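Local coordinates for protein epsin-3 (Saccharomyces cerevisiae, PDB 3ONK) that takes part in recruiting clathrin to the Golgi network and endosomes and binds membranes rich in phosphatidylinositol-3,5-bisphosphate, the fragment here being its ENTH domain, at residues A[32-40]-A[72-82]. Numbering follows the deposited sequence.
Sequences MDQISQGTY and QLLDYLIKHGS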
loop_
_atom_site.group_PDB
_atom_site.type_symbol
_atom_site.label_atom_id
_atom_site.label_comp_id
_atom_site.label_asym_id
_atom_site.label_seq_id
_atom_site.Cartn_x
_atom_site.Cartn_y
_atom_site.Cartn_z
ATOM N N MET A 32 -4.898 8.662 4.697
ATOM C CA MET A 32 -3.931 7.609 4.980
ATOM C C MET A 32 -3.709 7.466 6.501
ATOM O O MET A 32 -3.706 6.354 7.041
ATOM C CB MET A 32 -2.616 7.883 4.252
ATOM C CG MET A 32 -2.678 7.710 2.747
ATOM S SD MET A 32 -1.031 7.600 2.033
ATOM C CE MET A 32 -0.398 9.252 2.374
ATOM N N ASP A 33 -3.545 8.592 7.187
ATOM C CA ASP A 33 -3.419 8.577 8.649
ATOM C C ASP A 33 -4.642 7.944 9.326
ATOM O O ASP A 33 -4.502 7.159 10.265
ATOM C CB ASP A 33 -3.180 9.989 9.191
ATOM C CG ASP A 33 -2.285 9.998 10.431
ATOM O OD1 ASP A 33 -1.586 8.997 10.680
ATOM O OD2 ASP A 33 -2.273 11.015 11.151
ATOM N N GLN A 34 -5.839 8.274 8.845
ATOM C CA GLN A 34 -7.063 7.670 9.392
ATOM C C GLN A 34 -6.986 6.155 9.281
ATOM O O GLN A 34 -7.333 5.424 10.212
ATOM C CB GLN A 34 -8.314 8.206 8.678
ATOM C CG GLN A 34 -8.711 9.635 9.107
ATOM C CD GLN A 34 -9.845 10.220 8.264
ATOM O OE1 GLN A 34 -9.905 9.997 7.059
ATOM N NE2 GLN A 34 -10.730 10.987 8.896
ATOM N N ILE A 35 -6.513 5.678 8.134
ATOM C CA ILE A 35 -6.398 4.252 7.913
ATOM C C ILE A 35 -5.310 3.650 8.811
ATOM O O ILE A 35 -5.460 2.553 9.362
ATOM C CB ILE A 35 -6.141 3.957 6.425
ATOM C CG1 ILE A 35 -7.409 4.265 5.607
ATOM C CG2 ILE A 35 -5.738 2.527 6.250
ATOM C CD1 ILE A 35 -7.141 4.531 4.131
ATOM N N SER A 36 -4.213 4.382 8.957
ATOM C CA SER A 36 -3.159 3.992 9.867
ATOM C C SER A 36 -3.716 3.768 11.273
ATOM O O SER A 36 -3.361 2.795 11.933
ATOM C CB SER A 36 -2.042 5.047 9.871
ATOM O OG SER A 36 -0.999 4.662 10.733
ATOM N N GLN A 37 -4.592 4.662 11.726
ATOM C CA GLN A 37 -5.226 4.502 13.036
ATOM C C GLN A 37 -5.948 3.157 13.146
ATOM O O GLN A 37 -5.947 2.537 14.209
ATOM C CB GLN A 37 -6.216 5.638 13.340
ATOM C CG GLN A 37 -5.671 7.042 13.159
ATOM C CD GLN A 37 -4.467 7.325 14.021
ATOM O OE1 GLN A 37 -3.382 7.614 13.513
ATOM N NE2 GLN A 37 -4.647 7.253 15.335
ATOM N N GLY A 38 -6.561 2.714 12.051
ATOM C CA GLY A 38 -7.292 1.467 12.037
ATOM C C GLY A 38 -6.413 0.228 12.179
ATOM O O GLY A 38 -6.916 -0.834 12.538
ATOM N N THR A 39 -5.111 0.364 11.901
ATOM C CA THR A 39 -4.149 -0.726 12.095
ATOM C C THR A 39 -3.863 -1.013 13.557
ATOM O O THR A 39 -3.198 -1.993 13.873
ATOM C CB THR A 39 -2.776 -0.460 11.404
ATOM O OG1 THR A 39 -2.086 0.598 12.082
ATOM C CG2 THR A 39 -2.944 -0.116 9.925
ATOM N N TYR A 40 -4.353 -0.160 14.451
ATOM C CA TYR A 40 -4.129 -0.369 15.877
ATOM C C TYR A 40 -5.232 -1.159 16.583
ATOM O O TYR A 40 -5.243 -1.273 17.818
ATOM C CB TYR A 40 -3.879 0.960 16.570
ATOM C CG TYR A 40 -2.526 1.523 16.213
ATOM C CD1 TYR A 40 -1.397 1.174 16.947
ATOM C CD2 TYR A 40 -2.368 2.368 15.124
ATOM C CE1 TYR A 40 -0.169 1.671 16.633
ATOM C CE2 TYR A 40 -1.122 2.878 14.800
ATOM C CZ TYR A 40 -0.025 2.513 15.564
ATOM O OH TYR A 40 1.227 2.997 15.261
ATOM N N GLN A 72 1.449 3.007 -2.475
ATOM C CA GLN A 72 1.616 4.241 -1.721
ATOM C C GLN A 72 1.026 4.129 -0.325
ATOM O O GLN A 72 1.651 4.538 0.639
ATOM C CB GLN A 72 0.944 5.417 -2.435
ATOM C CG GLN A 72 1.650 5.911 -3.673
ATOM C CD GLN A 72 0.901 7.049 -4.335
ATOM O OE1 GLN A 72 -0.221 6.869 -4.822
ATOM N NE2 GLN A 72 1.519 8.235 -4.358
ATOM N N LEU A 73 -0.196 3.610 -0.222
ATOM C CA LEU A 73 -0.842 3.439 1.084
ATOM C C LEU A 73 -0.046 2.506 1.993
ATOM O O LEU A 73 0.138 2.773 3.179
ATOM C CB LEU A 73 -2.256 2.875 0.915
ATOM C CG LEU A 73 -3.065 2.625 2.190
ATOM C CD1 LEU A 73 -3.122 3.856 3.105
ATOM C CD2 LEU A 73 -4.484 2.164 1.833
ATOM N N LEU A 74 0.417 1.403 1.419
ATOM C CA LEU A 74 1.100 0.371 2.174
ATOM C C LEU A 74 2.454 0.896 2.647
ATOM O O LEU A 74 2.922 0.562 3.737
ATOM C CB LEU A 74 1.244 -0.876 1.296
ATOM C CG LEU A 74 1.424 -2.292 1.847
ATOM C CD1 LEU A 74 0.421 -2.681 2.933
ATOM C CD2 LEU A 74 1.355 -3.281 0.677
ATOM N N ASP A 75 3.074 1.750 1.840
ATOM C CA ASP A 75 4.303 2.393 2.271
ATOM C C ASP A 75 4.039 3.262 3.501
ATOM O O ASP A 75 4.750 3.203 4.505
ATOM C CB ASP A 75 4.878 3.259 1.149
ATOM C CG ASP A 75 6.230 3.844 1.509
ATOM O OD1 ASP A 75 7.198 3.067 1.609
ATOM O OD2 ASP A 75 6.318 5.072 1.731
ATOM N N TYR A 76 3.007 4.081 3.411
ATOM C CA TYR A 76 2.669 4.978 4.503
ATOM C C TYR A 76 2.389 4.175 5.775
ATOM O O TYR A 76 2.804 4.565 6.859
ATOM C CB TYR A 76 1.457 5.836 4.118
ATOM C CG TYR A 76 1.134 6.931 5.109
ATOM C CD1 TYR A 76 1.678 8.210 4.971
ATOM C CD2 TYR A 76 0.292 6.687 6.192
ATOM C CE1 TYR A 76 1.372 9.214 5.880
ATOM C CE2 TYR A 76 -0.009 7.679 7.108
ATOM C CZ TYR A 76 0.533 8.935 6.952
ATOM O OH TYR A 76 0.230 9.916 7.871
ATOM N N LEU A 77 1.704 3.042 5.630
ATOM C CA LEU A 77 1.262 2.266 6.787
ATOM C C LEU A 77 2.426 1.586 7.474
ATOM O O LEU A 77 2.451 1.442 8.692
ATOM C CB LEU A 77 0.216 1.230 6.391
ATOM C CG LEU A 77 -1.142 1.768 5.932
ATOM C CD1 LEU A 77 -2.061 0.611 5.555
ATOM C CD2 LEU A 77 -1.794 2.647 7.003
ATOM N N ILE A 78 3.403 1.172 6.680
ATOM C CA ILE A 78 4.603 0.605 7.242
ATOM C C ILE A 78 5.375 1.648 8.049
ATOM O O ILE A 78 5.992 1.326 9.061
ATOM C CB ILE A 78 5.422 -0.097 6.152
ATOM C CG1 ILE A 78 4.627 -1.326 5.673
ATOM C CG2 ILE A 78 6.790 -0.498 6.677
ATOM C CD1 ILE A 78 5.005 -1.824 4.330
ATOM N N LYS A 79 5.270 2.910 7.649
ATOM C CA LYS A 79 5.942 4.000 8.362
ATOM C C LYS A 79 5.128 4.570 9.524
ATOM O O LYS A 79 5.689 5.111 10.476
ATOM C CB LYS A 79 6.309 5.129 7.393
ATOM C CG LYS A 79 7.398 4.750 6.398
ATOM C CD LYS A 79 7.456 5.726 5.228
ATOM C CE LYS A 79 8.366 5.199 4.126
ATOM N NZ LYS A 79 8.380 6.104 2.935
ATOM N N HIS A 80 3.806 4.445 9.455
ATOM C CA HIS A 80 2.955 5.103 10.449
ATOM C C HIS A 80 2.097 4.139 11.274
ATOM O O HIS A 80 1.672 4.474 12.385
ATOM C CB HIS A 80 2.059 6.170 9.793
ATOM C CG HIS A 80 2.818 7.219 9.034
ATOM N ND1 HIS A 80 3.183 8.428 9.589
ATOM C CD2 HIS A 80 3.283 7.234 7.761
ATOM C CE1 HIS A 80 3.848 9.137 8.693
ATOM N NE2 HIS A 80 3.920 8.437 7.575
ATOM N N GLY A 81 1.855 2.950 10.725
ATOM C CA GLY A 81 0.880 2.018 11.264
ATOM C C GLY A 81 1.424 1.179 12.398
ATOM O O GLY A 81 2.575 1.309 12.770
ATOM N N SER A 82 0.575 0.327 12.947
ATOM C CA SER A 82 0.934 -0.549 14.048
ATOM C C SER A 82 2.069 -1.493 13.655
ATOM O O SER A 82 2.187 -1.898 12.497
ATOM C CB SER A 82 -0.292 -1.369 14.444
ATOM O OG SER A 82 0.015 -2.336 15.416
#
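Met-32 lies along one face of the Tyr-76 ring, and this pair carries the aromatic contact at the Met-32 end of the interface between helices 29-38 and 64-80. CB of Met-32 makes a CH-pi contact over the face, 3.9 Å from the centroid of the Tyr-76 ring. Beyond it the chain bends at chi3 (-66°), which folds CE back to 3.5 Å from Tyr-76 CD1, while SD approaches obliquely as a Met-aromatic contact. A second CH-pi pair closes the other end, where Ser-82 CB sits 3.8 Å from the centroid of the Tyr-40 ring, over its face.

Aliphatic packing fills the middle, where Leu-77 pushes CD2 against the backbone of Ser-36, tightly, at 3.4 Å from Ser-36 CA, and also meets Ile-35 CG2. At the Met-32 end, Leu-73 CD1 reaches Met-32 CG as the two side chains run past each other in opposite directions.

The stronger polar contact lies around Thr-39 and Ser-82, just after helix 64-80. Ser-82 N donates an almost straight bond to Thr-39 OG1 (2.8 Å, 167°). Thr-39 holds that oxygen between its backbone N and carbonyl carbon (chi1 69°), from where the hydroxyl also donates to Ser-36 O, in the carbonyl plane, a bond modelled very short. Nearer the start, Tyr-76 OH makes only a weak bond to Asp-33 OD1.

Ser-82 in turn N-caps helix 83-90 through Arg-84 N, and Phe-85 of that helix packs on Thr-39 and Leu-77. As modelled, donation to Ser-36 O would leave the Thr-39 hydroxyl to accept from Ser-82 N, a chain of two hydrogen bonds that links residues 36-39 to the turn after helix 64-80 in the ENTH solenoid.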